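Local coordinates for Udp-n-acetylglucosamine pyrophosphorylase (Trypanosoma brucei, PDB 4BQH), which probably catalyses the formation of UDP-N-acetylglucosamine and diphosphate from UTP and N-acetylglucosamine 1-phosphate, and is bound here by an allosteric inhibitor, at residues A[16-21]-A[50-55]; A[58-63]-A[377-382]; A[214-219]-A[397-402]; A[239-244]-A[401-406]. One frame throughout, in Å; residues are numbered along the deposited sequence.

Contact 1: A[16-21]-A[50-55]. With 9VU ((3S)-3-[2-(1,3-benzodioxol-5-yl)-2-oxidanylidene-ethyl]-4-bromanyl-5-methyl-3-oxidanyl-1H-indol-2-one), chain C.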
# COMPACT_ATOMS: atom_id res chain seq x y z
N THR A 16 30.69 14.55 -5.17
CA THR A 16 32.00 14.97 -4.69
C THR A 16 32.23 14.51 -3.25
O THR A 16 31.39 14.77 -2.39
CB THR A 16 32.18 16.49 -4.80
OG1 THR A 16 32.10 16.86 -6.18
CG2 THR A 16 33.54 16.92 -4.23
N GLY A 17 33.32 13.78 -3.01
CA GLY A 17 33.67 13.31 -1.66
C GLY A 17 32.83 12.12 -1.21
O GLY A 17 32.83 11.78 -0.03
N ALA A 18 32.13 11.49 -2.15
CA ALA A 18 31.22 10.35 -1.86
C ALA A 18 31.83 8.94 -1.97
O ALA A 18 31.12 7.94 -1.83
CB ALA A 18 29.95 10.46 -2.70
N ASN A 19 33.13 8.86 -2.20
CA ASN A 19 33.82 7.58 -2.36
C ASN A 19 33.28 6.76 -3.55
O ASN A 19 33.33 5.53 -3.55
CB ASN A 19 33.81 6.76 -1.06
CG ASN A 19 34.84 7.23 -0.07
OD1 ASN A 19 34.58 7.27 1.13
ND2 ASN A 19 36.02 7.58 -0.56
N GLN A 20 32.77 7.46 -4.56
CA GLN A 20 32.23 6.80 -5.74
C GLN A 20 32.79 7.51 -6.97
O GLN A 20 32.06 7.91 -7.88
CB GLN A 20 30.68 6.82 -5.70
CG GLN A 20 30.10 5.97 -4.56
CD GLN A 20 30.31 4.47 -4.73
OE1 GLN A 20 30.57 3.99 -5.82
NE2 GLN A 20 30.19 3.72 -3.63
N ASP A 21 34.11 7.68 -6.98
CA ASP A 21 34.73 8.59 -7.94
C ASP A 21 34.58 8.19 -9.41
O ASP A 21 34.67 9.05 -10.30
CB ASP A 21 36.21 8.80 -7.59
CG ASP A 21 36.39 9.70 -6.39
OD1 ASP A 21 35.42 10.33 -5.91
OD2 ASP A 21 37.55 9.78 -5.91
N ASP A 50 21.52 10.26 -0.59
CA ASP A 50 22.79 10.71 -0.02
C ASP A 50 23.80 9.58 -0.23
O ASP A 50 23.76 8.55 0.43
CB ASP A 50 22.56 11.02 1.47
CG ASP A 50 23.81 11.52 2.19
OD1 ASP A 50 24.95 11.26 1.79
OD2 ASP A 50 23.63 12.16 3.23
N PHE A 51 24.69 9.77 -1.21
CA PHE A 51 25.59 8.69 -1.62
C PHE A 51 26.57 8.30 -0.53
O PHE A 51 26.83 7.11 -0.33
CB PHE A 51 26.28 9.04 -2.97
CG PHE A 51 25.35 8.98 -4.14
CD1 PHE A 51 25.06 7.76 -4.75
CD2 PHE A 51 24.72 10.13 -4.62
CE1 PHE A 51 24.17 7.70 -5.81
CE2 PHE A 51 23.83 10.08 -5.68
CZ PHE A 51 23.56 8.86 -6.29
N ARG A 52 27.10 9.27 0.23
CA ARG A 52 27.97 8.92 1.36
C ARG A 52 27.24 8.08 2.40
O ARG A 52 27.77 7.08 2.89
CB ARG A 52 28.49 10.17 2.07
CG ARG A 52 29.62 10.86 1.35
CD ARG A 52 30.12 12.05 2.16
NE ARG A 52 30.77 11.64 3.41
CZ ARG A 52 32.03 11.22 3.52
NH1 ARG A 52 32.82 11.13 2.45
NH2 ARG A 52 32.51 10.88 4.72
N HIS A 53 26.02 8.49 2.73
CA HIS A 53 25.19 7.74 3.66
C HIS A 53 25.00 6.32 3.17
O HIS A 53 25.08 5.38 3.94
CB HIS A 53 23.84 8.44 3.85
CG HIS A 53 22.85 7.61 4.61
ND1 HIS A 53 23.06 7.22 5.89
CD2 HIS A 53 21.63 7.06 4.22
CE1 HIS A 53 22.02 6.46 6.30
NE2 HIS A 53 21.14 6.39 5.29
N PHE A 54 24.77 6.15 1.87
CA PHE A 54 24.58 4.78 1.37
C PHE A 54 25.80 3.86 1.41
O PHE A 54 25.64 2.63 1.47
CB PHE A 54 23.88 4.78 0.02
CG PHE A 54 22.38 4.71 0.14
CD1 PHE A 54 21.75 3.47 0.39
CD2 PHE A 54 21.60 5.87 0.10
CE1 PHE A 54 20.37 3.39 0.54
CE2 PHE A 54 20.20 5.79 0.24
CZ PHE A 54 19.59 4.55 0.49
N ASN A 55 27.01 4.43 1.39
CA ASN A 55 28.19 3.61 1.70
C ASN A 55 28.10 3.00 3.11
O ASN A 55 28.42 1.83 3.31
CB ASN A 55 29.48 4.42 1.57
CG ASN A 55 29.68 4.98 0.17
OD1 ASN A 55 29.31 4.36 -0.84
ND2 ASN A 55 30.29 6.16 0.11
OAN 9VU C . 19.78 8.89 1.17
CAH 9VU C . 18.76 9.43 1.64
NAG 9VU C . 18.39 10.69 1.38
CAC 9VU C . 17.25 10.96 2.08
CAB 9VU C . 16.56 12.10 2.13
CAA 9VU C . 15.41 12.26 2.93
CAF 9VU C . 15.00 11.17 3.70
CAJ 9VU C . 13.84 11.28 4.53
CAE 9VU C . 15.77 9.98 3.61
BRA 9VU C . 15.14 8.50 4.62
CAD 9VU C . 16.87 9.88 2.82
CAI 9VU C . 17.84 8.84 2.56
OAL 9VU C . 18.59 8.57 3.74
CAM 9VU C . 17.26 7.47 2.13
CAO 9VU C . 16.58 7.48 0.75
OAP 9VU C . 16.71 8.49 0.05
CAQ 9VU C . 15.89 6.31 0.33
CAV 9VU C . 15.53 5.28 1.21
CAU 9VU C . 14.88 4.18 0.80
OAY 9VU C . 14.46 3.11 1.53
CAX 9VU C . 14.22 2.08 0.53
OAW 9VU C . 13.87 2.83 -0.64
CAT 9VU C . 14.53 4.02 -0.48
CAS 9VU C . 14.82 4.97 -1.39
CAR 9VU C . 15.49 6.13 -1.00
O HOH W 1 31.66 7.04 2.63
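Polar side chains at the start of helix 51-64, Arg52 and Asn55, grip backbone carbonyls of Gly17 and Ala18 in the loop that joins helices 7-15 and 21-29, near the periphery of the chain. The Arg52 chain bends at chi3 (67°), which places NE; from the guanidinium, NH1 donates to Gly17 O at 2.6 Å, and the carbonyl lies at the group's edge, in its plane, and points almost straight at the nitrogen. One helical turn on, Asn55 uses both ends of its amide. ND2 donates a hydrogen bond to Ala18 O (2.8 Å), standing above that carbonyl's plane, while OD1 accepts from Gln20 NE2 at 3.0 Å. The amides of Gln20 and Asn55 meet tip to tip with their planes 36° apart, and Gln20 is held further by Ile223 N on OE1 and Gly221 O on NE2. A water bridges Asn55 ND2 and Asn19 OD1. Beside these bonds, Ala18 CB packs on Phe51 CB at 3.9 Å. Asp50 is the N-cap of the helix, its OD1 taking His53 N at 3.1 Å from above the carboxylate plane, and its own N donates to the inhibitor carbonyl OAN (2.8 Å). The helix start thus faces the loop with Arg52 and Asn55 and the inhibitor with Asp50, His53 and Phe54. Phe51 also packs against helix 7-15 and strand 213-214, and Phe54 against Val213 of that strand.

Contact 2: A[58-63]-A[377-382]. With 9VU ((3S)-3-[2-(1,3-benzodioxol-5-yl)-2-oxidanylidene-ethyl]-4-bromanyl-5-methyl-3-oxidanyl-1H-indol-2-one), chain C.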
# COMPACT_ATOMS: atom_id res chain seq x y z
N LEU A 58 25.47 0.26 3.04
CA LEU A 58 25.97 -0.99 2.46
C LEU A 58 26.81 -1.74 3.48
O LEU A 58 26.64 -2.94 3.70
CB LEU A 58 26.82 -0.74 1.22
CG LEU A 58 27.47 -1.99 0.59
CD1 LEU A 58 26.39 -2.89 0.00
CD2 LEU A 58 28.46 -1.55 -0.48
N ARG A 59 27.71 -1.01 4.14
CA ARG A 59 28.63 -1.64 5.07
C ARG A 59 27.90 -2.35 6.20
O ARG A 59 28.19 -3.52 6.50
CB ARG A 59 29.58 -0.59 5.62
CG ARG A 59 30.73 -1.17 6.42
CD ARG A 59 31.52 -0.04 7.01
NE ARG A 59 32.64 -0.52 7.82
CZ ARG A 59 33.56 0.30 8.31
NH1 ARG A 59 33.46 1.60 8.07
NH2 ARG A 59 34.56 -0.18 9.04
N GLU A 60 26.95 -1.65 6.82
CA GLU A 60 26.21 -2.18 7.95
C GLU A 60 25.27 -3.30 7.52
O GLU A 60 25.20 -4.35 8.18
CB GLU A 60 25.41 -1.08 8.67
CG GLU A 60 24.41 -1.66 9.67
CD GLU A 60 24.46 -1.04 11.05
OE1 GLU A 60 24.90 0.12 11.19
OE2 GLU A 60 24.03 -1.71 12.02
N SER A 61 24.57 -3.07 6.41
CA SER A 61 23.62 -4.08 5.91
C SER A 61 24.32 -5.40 5.58
O SER A 61 23.77 -6.46 5.80
CB SER A 61 22.82 -3.56 4.73
OG SER A 61 22.16 -2.35 5.07
N LEU A 62 25.54 -5.32 5.04
CA LEU A 62 26.32 -6.53 4.80
C LEU A 62 26.67 -7.25 6.10
O LEU A 62 26.55 -8.47 6.17
CB LEU A 62 27.60 -6.25 3.99
CG LEU A 62 27.39 -6.00 2.49
CD1 LEU A 62 28.67 -5.48 1.84
CD2 LEU A 62 26.85 -7.22 1.75
N GLU A 63 27.10 -6.50 7.12
CA GLU A 63 27.42 -7.08 8.46
C GLU A 63 26.24 -7.83 9.09
O GLU A 63 26.40 -8.95 9.60
CB GLU A 63 27.89 -6.00 9.43
CG GLU A 63 29.27 -5.47 9.13
CD GLU A 63 30.31 -6.56 9.16
OE1 GLU A 63 30.50 -7.17 10.24
OE2 GLU A 63 30.91 -6.82 8.09
N PHE A 377 19.58 6.03 9.41
CA PHE A 377 19.30 4.62 9.66
C PHE A 377 20.08 3.80 8.64
O PHE A 377 20.09 4.13 7.45
CB PHE A 377 17.79 4.40 9.46
CG PHE A 377 17.35 2.97 9.54
CD1 PHE A 377 17.05 2.38 10.76
CD2 PHE A 377 17.14 2.24 8.38
CE1 PHE A 377 16.60 1.06 10.83
CE2 PHE A 377 16.71 0.91 8.43
CZ PHE A 377 16.44 0.32 9.65
N THR A 378 20.72 2.72 9.10
CA THR A 378 21.62 1.98 8.22
C THR A 378 21.34 0.49 8.14
O THR A 378 22.06 -0.21 7.43
CB THR A 378 23.10 2.14 8.64
OG1 THR A 378 23.20 1.84 10.03
CG2 THR A 378 23.58 3.57 8.39
N GLN A 379 20.29 0.03 8.82
CA GLN A 379 19.95 -1.41 8.86
C GLN A 379 19.01 -1.85 7.74
O GLN A 379 17.88 -2.30 7.97
CB GLN A 379 19.41 -1.77 10.26
CG GLN A 379 20.45 -1.47 11.33
CD GLN A 379 20.10 -2.04 12.69
OE1 GLN A 379 18.97 -2.49 12.94
NE2 GLN A 379 21.07 -2.00 13.61
N TYR A 380 19.51 -1.74 6.51
CA TYR A 380 18.72 -2.18 5.36
C TYR A 380 18.88 -3.68 5.17
O TYR A 380 19.72 -4.33 5.83
CB TYR A 380 19.16 -1.44 4.09
CG TYR A 380 18.69 0.00 3.94
CD1 TYR A 380 18.92 0.95 4.95
CD2 TYR A 380 18.08 0.43 2.76
CE1 TYR A 380 18.54 2.28 4.79
CE2 TYR A 380 17.68 1.75 2.60
CZ TYR A 380 17.92 2.67 3.61
OH TYR A 380 17.55 3.98 3.46
N HIS A 381 18.09 -4.23 4.25
CA HIS A 381 18.12 -5.64 3.92
C HIS A 381 18.94 -5.82 2.66
O HIS A 381 18.57 -5.34 1.58
CB HIS A 381 16.70 -6.14 3.69
CG HIS A 381 15.83 -6.06 4.91
ND1 HIS A 381 15.24 -4.90 5.32
CD2 HIS A 381 15.44 -7.04 5.81
CE1 HIS A 381 14.52 -5.13 6.43
NE2 HIS A 381 14.63 -6.44 6.74
N ALA A 382 20.08 -6.50 2.78
CA ALA A 382 21.00 -6.69 1.66
C ALA A 382 20.77 -8.06 1.04
O ALA A 382 20.55 -9.06 1.76
CB ALA A 382 22.45 -6.58 2.14
OAN 9VU C . 19.78 8.89 1.17
CAH 9VU C . 18.76 9.43 1.64
NAG 9VU C . 18.39 10.69 1.38
CAC 9VU C . 17.25 10.96 2.08
CAB 9VU C . 16.56 12.10 2.13
CAA 9VU C . 15.41 12.26 2.93
CAF 9VU C . 15.00 11.17 3.70
CAJ 9VU C . 13.84 11.28 4.53
CAE 9VU C . 15.77 9.98 3.61
BRA 9VU C . 15.14 8.50 4.62
CAD 9VU C . 16.87 9.88 2.82
CAI 9VU C . 17.84 8.84 2.56
OAL 9VU C . 18.59 8.57 3.74
CAM 9VU C . 17.26 7.47 2.13
CAO 9VU C . 16.58 7.48 0.75
OAP 9VU C . 16.71 8.49 0.05
CAQ 9VU C . 15.89 6.31 0.33
CAV 9VU C . 15.53 5.28 1.21
CAU 9VU C . 14.88 4.18 0.80
OAY 9VU C . 14.46 3.11 1.53
CAX 9VU C . 14.22 2.08 0.53
OAW 9VU C . 13.87 2.83 -0.64
CAT 9VU C . 14.53 4.02 -0.48
CAS 9VU C . 14.82 4.97 -1.39
CAR 9VU C . 15.49 6.13 -1.00
O HOH W 2 22.36 0.45 13.18
O HOH W 3 20.95 -6.89 5.50
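Thr378 opens the meeting of helix 51-64 with the connection that leads into strand 381-387 of a two-stranded antiparallel sheet. Its OG1, placed between the backbone N and the carbonyl carbon (chi1 51°), donates to Glu60 OE1 at 2.7 Å, reaching that oxygen from above the carboxylate plane, and the two side chains cross at about a right angle. Gln379, the centre of an inverse gamma turn, extends its amide to the other oxygen of the same carboxylate, but NE2 makes only a weak bond to OE2 (3.4 Å); a water also donates to OE2, and Gln379 OE1 is taken by Arg408. At Tyr380 the backbone N gives a second weak bond, to Ser61 OG at 3.1 Å, a hydroxyl bonded to Val57 O within its own helix. Tyr380 CB sits 3.3 Å from the same OG, while the phenol leads away from 58-63, past Val57 and the ring of Phe54 in the same helix, to the inhibitor, OH lying 3.3 Å from the benzodioxole carbon CAV. His381 pairs with Glu400 of strand 394-400. Ala382 turns its methyl onto the helix, CB 4.0 Å from Ser61 CB, and a water beside it donates to Ser61 O and Tyr380 O while accepting from Ala382 N, each at 2.9 Å.

Contact 3: A[214-219]-A[397-402]. With 9VU ((3S)-3-[2-(1,3-benzodioxol-5-yl)-2-oxidanylidene-ethyl]-4-bromanyl-5-methyl-3-oxidanyl-1H-indol-2-one), chain C.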
# COMPACT_ATOMS: atom_id res chain seq x y z
N PRO A 214 20.93 2.59 -5.30
CA PRO A 214 22.02 1.98 -6.13
C PRO A 214 22.32 0.52 -5.76
O PRO A 214 22.04 0.10 -4.62
CB PRO A 214 23.25 2.82 -5.78
CG PRO A 214 22.69 4.11 -5.23
CD PRO A 214 21.42 3.73 -4.51
N CYS A 215 22.87 -0.24 -6.71
CA CYS A 215 23.40 -1.57 -6.44
C CYS A 215 24.93 -1.54 -6.40
O CYS A 215 25.55 -0.76 -7.13
CB CYS A 215 23.00 -2.57 -7.51
SG CYS A 215 21.42 -2.21 -8.27
N TYR A 216 25.51 -2.40 -5.58
CA TYR A 216 26.93 -2.32 -5.22
C TYR A 216 27.73 -3.59 -5.47
O TYR A 216 27.22 -4.68 -5.27
CB TYR A 216 27.03 -1.96 -3.73
CG TYR A 216 26.50 -0.58 -3.42
CD1 TYR A 216 25.13 -0.37 -3.18
CD2 TYR A 216 27.36 0.52 -3.37
CE1 TYR A 216 24.66 0.90 -2.90
CE2 TYR A 216 26.91 1.78 -3.09
CZ TYR A 216 25.55 1.97 -2.87
OH TYR A 216 25.11 3.21 -2.62
N ASP A 217 28.99 -3.43 -5.87
CA ASP A 217 29.95 -4.53 -5.81
C ASP A 217 30.26 -4.83 -4.34
O ASP A 217 30.59 -3.93 -3.60
CB ASP A 217 31.23 -4.15 -6.55
CG ASP A 217 32.25 -5.28 -6.54
OD1 ASP A 217 31.99 -6.32 -7.17
OD2 ASP A 217 33.31 -5.12 -5.90
N GLU A 218 30.17 -6.10 -3.96
CA GLU A 218 30.31 -6.51 -2.56
C GLU A 218 31.73 -6.31 -2.05
O GLU A 218 31.94 -5.81 -0.95
CB GLU A 218 29.88 -7.98 -2.39
CG GLU A 218 29.86 -8.47 -0.94
CD GLU A 218 29.25 -9.86 -0.76
OE1 GLU A 218 28.74 -10.46 -1.74
OE2 GLU A 218 29.30 -10.38 0.37
N ASN A 219 32.71 -6.69 -2.87
CA ASN A 219 34.12 -6.61 -2.46
C ASN A 219 34.69 -5.20 -2.36
O ASN A 219 35.45 -4.93 -1.44
CB ASN A 219 34.98 -7.51 -3.34
CG ASN A 219 34.59 -8.96 -3.21
OD1 ASN A 219 33.98 -9.37 -2.21
ND2 ASN A 219 34.92 -9.75 -4.22
N ILE A 397 25.13 -6.28 -4.87
CA ILE A 397 24.31 -6.22 -3.65
C ILE A 397 23.18 -5.23 -3.90
O ILE A 397 23.44 -4.10 -4.30
CB ILE A 397 25.13 -5.78 -2.42
CG1 ILE A 397 26.32 -6.73 -2.17
CG2 ILE A 397 24.22 -5.68 -1.18
CD1 ILE A 397 25.91 -8.17 -1.88
N LYS A 398 21.94 -5.67 -3.67
CA LYS A 398 20.77 -4.78 -3.70
C LYS A 398 20.32 -4.52 -2.27
O LYS A 398 20.46 -5.39 -1.40
CB LYS A 398 19.65 -5.38 -4.55
CG LYS A 398 20.04 -5.52 -6.02
CD LYS A 398 18.81 -5.76 -6.90
CE LYS A 398 19.17 -5.81 -8.38
NZ LYS A 398 17.97 -6.20 -9.20
N LEU A 399 19.84 -3.32 -2.00
CA LEU A 399 19.51 -2.92 -0.64
C LEU A 399 18.06 -2.52 -0.58
O LEU A 399 17.61 -1.77 -1.44
CB LEU A 399 20.37 -1.73 -0.22
CG LEU A 399 21.86 -2.04 -0.12
CD1 LEU A 399 22.63 -0.72 -0.02
CD2 LEU A 399 22.17 -2.92 1.08
N GLU A 400 17.33 -2.98 0.43
CA GLU A 400 15.91 -2.62 0.53
C GLU A 400 15.57 -2.19 1.94
O GLU A 400 16.19 -2.65 2.90
CB GLU A 400 15.01 -3.81 0.11
CG GLU A 400 15.10 -4.13 -1.39
CD GLU A 400 14.25 -5.33 -1.83
OE1 GLU A 400 13.82 -6.13 -0.97
OE2 GLU A 400 14.04 -5.51 -3.05
N ALA A 401 14.59 -1.30 2.07
CA ALA A 401 14.02 -1.05 3.39
C ALA A 401 12.50 -0.98 3.28
O ALA A 401 11.96 -0.62 2.22
CB ALA A 401 14.58 0.22 4.02
N PHE A 402 11.83 -1.33 4.37
CA PHE A 402 10.36 -1.43 4.39
C PHE A 402 9.78 -0.57 5.49
O PHE A 402 10.50 -0.22 6.44
CB PHE A 402 9.95 -2.89 4.58
CG PHE A 402 10.57 -3.78 3.57
CD1 PHE A 402 10.09 -3.77 2.26
CD2 PHE A 402 11.71 -4.50 3.88
CE1 PHE A 402 10.72 -4.53 1.29
CE2 PHE A 402 12.34 -5.28 2.90
CZ PHE A 402 11.84 -5.29 1.60
OAN 9VU C . 19.78 8.89 1.17
CAH 9VU C . 18.76 9.43 1.64
NAG 9VU C . 18.39 10.69 1.38
CAC 9VU C . 17.25 10.96 2.08
CAB 9VU C . 16.56 12.10 2.13
CAA 9VU C . 15.41 12.26 2.93
CAF 9VU C . 15.00 11.17 3.70
CAJ 9VU C . 13.84 11.28 4.53
CAE 9VU C . 15.77 9.98 3.61
BRA 9VU C . 15.14 8.50 4.62
CAD 9VU C . 16.87 9.88 2.82
CAI 9VU C . 17.84 8.84 2.56
OAL 9VU C . 18.59 8.57 3.74
CAM 9VU C . 17.26 7.47 2.13
CAO 9VU C . 16.58 7.48 0.75
OAP 9VU C . 16.71 8.49 0.05
CAQ 9VU C . 15.89 6.31 0.33
CAV 9VU C . 15.53 5.28 1.21
CAU 9VU C . 14.88 4.18 0.80
OAY 9VU C . 14.46 3.11 1.53
CAX 9VU C . 14.22 2.08 0.53
OAW 9VU C . 13.87 2.83 -0.64
CAT 9VU C . 14.53 4.02 -0.48
CAS 9VU C . 14.82 4.97 -1.39
CAR 9VU C . 15.49 6.13 -1.00
O HOH W 4 19.85 -1.77 -4.49
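Tyr216 O accepts from Ile397 N at 2.7 Å, and Tyr216 N returns a bond to Ile397 O at 3.0 Å: together they form a single antiparallel bridge, a hydrogen-bonded pair, that attaches the segment 214-219 to strand 394-400. Both bonds lie in the plane of the accepting carbonyl, and the donor at Ile397 O sits on a lone pair. Cys215 CA comes within 3.3 Å of Ile397 O in a CA-H...O contact, so this oxygen is approached by two successive residues. Beyond the bridge the partnership passes to a water that accepts from Leu399 N and lies within hydrogen-bonding distance of Pro214 O. Side chains pack beside the pair. The Tyr216 ring crosses Leu399 at about a right angle, with CE1 3.9 Å from CD1, and its other neighbours include Phe54 and Leu58 of helix 51-64. Ile397, the residue most covered here, carries its CG1 branch beside the backbone N (chi1 -58°) and lays it against Glu218, CG1 being 3.8 Å from Glu218 CB. The Glu218 chain is extended, and its carboxylate forms a salt bridge through OE2 with Arg384 of the adjacent strand 381-387. Cys215 ties the segment to strand 230-234 by a disulfide to Cys232. At the far end of 397-402 the chain leaves the strand for the inhibitor pocket, where Ala401 CB lies 3.8 Å from the benzodioxole oxygen OAY. On the Glu218 side, the terminal methyl CD1 of Ile397 sits 3.6 Å from Glu218 OE1.

Contact 4: A[239-244]-A[401-406]. With 9VU ((3S)-3-[2-(1,3-benzodioxol-5-yl)-2-oxidanylidene-ethyl]-4-bromanyl-5-methyl-3-oxidanyl-1H-indol-2-one), chain C.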
# COMPACT_ATOMS: atom_id res chain seq x y z
N GLY A 239 9.81 1.18 2.15
CA GLY A 239 10.47 2.14 3.02
C GLY A 239 10.82 3.42 2.27
O GLY A 239 11.03 4.46 2.90
N ALA A 240 10.81 3.37 0.93
CA ALA A 240 11.00 4.59 0.11
C ALA A 240 10.00 5.73 0.38
O ALA A 240 10.25 6.88 -0.03
CB ALA A 240 11.01 4.25 -1.39
N VAL A 241 8.87 5.41 1.02
CA VAL A 241 7.82 6.40 1.27
C VAL A 241 8.36 7.60 2.02
O VAL A 241 7.97 8.72 1.74
CB VAL A 241 6.55 5.86 2.00
CG1 VAL A 241 5.80 4.85 1.14
CG2 VAL A 241 6.85 5.27 3.38
N PHE A 242 9.24 7.35 2.99
CA PHE A 242 9.65 8.45 3.88
C PHE A 242 10.44 9.53 3.16
O PHE A 242 10.14 10.73 3.27
CB PHE A 242 10.39 7.92 5.11
CG PHE A 242 9.58 6.95 5.89
CD1 PHE A 242 8.45 7.38 6.62
CD2 PHE A 242 9.91 5.61 5.91
CE1 PHE A 242 7.69 6.48 7.33
CE2 PHE A 242 9.15 4.70 6.63
CZ PHE A 242 8.04 5.14 7.35
N ALA A 243 11.44 9.10 2.39
CA ALA A 243 12.23 10.00 1.54
C ALA A 243 11.36 10.67 0.48
O ALA A 243 11.51 11.88 0.21
CB ALA A 243 13.37 9.22 0.89
N ALA A 244 10.45 9.91 -0.10
CA ALA A 244 9.59 10.45 -1.14
C ALA A 244 8.68 11.57 -0.61
O ALA A 244 8.54 12.59 -1.27
CB ALA A 244 8.81 9.33 -1.83
N ALA A 401 14.59 -1.30 2.07
CA ALA A 401 14.02 -1.05 3.39
C ALA A 401 12.50 -0.98 3.28
O ALA A 401 11.96 -0.62 2.22
CB ALA A 401 14.58 0.22 4.02
N PHE A 402 11.83 -1.33 4.37
CA PHE A 402 10.36 -1.43 4.39
C PHE A 402 9.78 -0.57 5.49
O PHE A 402 10.50 -0.22 6.44
CB PHE A 402 9.95 -2.89 4.58
CG PHE A 402 10.57 -3.78 3.57
CD1 PHE A 402 10.09 -3.77 2.26
CD2 PHE A 402 11.71 -4.50 3.88
CE1 PHE A 402 10.72 -4.53 1.29
CE2 PHE A 402 12.34 -5.28 2.90
CZ PHE A 402 11.84 -5.29 1.60
N LEU A 403 8.51 -0.21 5.37
CA LEU A 403 7.84 0.56 6.39
C LEU A 403 8.11 -0.07 7.76
O LEU A 403 8.47 0.64 8.70
CB LEU A 403 6.34 0.66 6.10
CG LEU A 403 6.12 1.66 4.96
CD1 LEU A 403 4.99 1.25 4.05
CD2 LEU A 403 5.84 2.99 5.59
N PHE A 404 8.01 -1.40 7.85
CA PHE A 404 8.17 -2.07 9.16
C PHE A 404 9.54 -1.90 9.80
O PHE A 404 9.68 -2.08 10.99
CB PHE A 404 7.74 -3.56 9.15
CG PHE A 404 8.61 -4.47 8.29
CD1 PHE A 404 9.92 -4.80 8.67
CD2 PHE A 404 8.10 -5.01 7.10
CE1 PHE A 404 10.71 -5.62 7.88
CE2 PHE A 404 8.89 -5.86 6.32
CZ PHE A 404 10.19 -6.17 6.71
N ASP A 405 10.55 -1.54 9.01
CA ASP A 405 11.88 -1.33 9.60
C ASP A 405 11.87 -0.11 10.51
O ASP A 405 12.75 0.04 11.37
CB ASP A 405 12.92 -1.14 8.49
CG ASP A 405 13.27 -2.44 7.77
OD1 ASP A 405 13.57 -3.46 8.45
OD2 ASP A 405 13.30 -2.43 6.53
N LEU A 406 10.91 0.79 10.30
CA LEU A 406 10.84 2.01 11.10
C LEU A 406 9.89 1.91 12.30
O LEU A 406 9.79 2.86 13.09
CB LEU A 406 10.47 3.21 10.23
CG LEU A 406 11.56 3.73 9.27
CD1 LEU A 406 12.82 4.22 9.98
CD2 LEU A 406 11.92 2.65 8.28
OAN 9VU C . 19.78 8.89 1.17
CAH 9VU C . 18.76 9.43 1.64
NAG 9VU C . 18.39 10.69 1.38
CAC 9VU C . 17.25 10.96 2.08
CAB 9VU C . 16.56 12.10 2.13
CAA 9VU C . 15.41 12.26 2.93
CAF 9VU C . 15.00 11.17 3.70
CAJ 9VU C . 13.84 11.28 4.53
CAE 9VU C . 15.77 9.98 3.61
BRA 9VU C . 15.14 8.50 4.62
CAD 9VU C . 16.87 9.88 2.82
CAI 9VU C . 17.84 8.84 2.56
OAL 9VU C . 18.59 8.57 3.74
CAM 9VU C . 17.26 7.47 2.13
CAO 9VU C . 16.58 7.48 0.75
OAP 9VU C . 16.71 8.49 0.05
CAQ 9VU C . 15.89 6.31 0.33
CAV 9VU C . 15.53 5.28 1.21
CAU 9VU C . 14.88 4.18 0.80
OAY 9VU C . 14.46 3.11 1.53
CAX 9VU C . 14.22 2.08 0.53
OAW 9VU C . 13.87 2.83 -0.64
CAT 9VU C . 14.53 4.02 -0.48
CAS 9VU C . 14.82 4.97 -1.39
CAR 9VU C . 15.49 6.13 -1.00
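Leu403 CD2 packs against both Val241 and Phe242 of helix 241-246, 3.3 Å from Val241 CG2 and 3.5 Å from Phe242 CZ. The first of these distances is tighter than a usual carbon-carbon contact. Val241 and Leu403 cross at about a right angle, and Val241 CG2 also stands over the centre of one face of the Phe242 ring, 3.8 Å above it. Farther along the ring, CE2 meets Leu406 CG at 3.7 Å as the two side chains slide past each other in opposite directions. Outward lies the polar edge. Gly239 N donates to Ala401 O at 2.8 Å from above the carbonyl plane, with the backbones close together, the CA atoms of Gly239 and Phe402 being 3.8 Å apart. Phe402 N in turn donates to Asp405 OD2, on the anti side of the carboxylate, and Asp405 N returns a bond to Phe402 O. The 239-244 segment also lines the inhibitor pocket, with Ala240 CB 3.3 Å from the benzodioxole oxygen OAW and Ala243 CB 3.5 Å from the ketone OAP. Around this buried contact, Phe242 rests on helix 364-374, while Val241 packs on strands 114-119 and 175-180 of the large mixed sheet.

Overall arrangement
From the N terminus, contact 1 closes a short, mostly helical excursion by joining the 16-21 loop to the start of helix 51-64. Contact 2 opens farther along that helix and closes more than 300 residues later, on the lead-in to strand 381-387. Contacts 3 and 4 open inside this span and close beyond it, so each crosses contact 2; contact 4 opens after contact 3 and ends on the same run of chain, the two sharing Ala401 and Phe402. Contacts 2 and 3 approach the small two-stranded sheet through its adjacent strands. Contact 4 joins the loop after strand 394-400 to helix 241-246, which packs on the large mixed sheet, and all four segment pairs border the inhibitor.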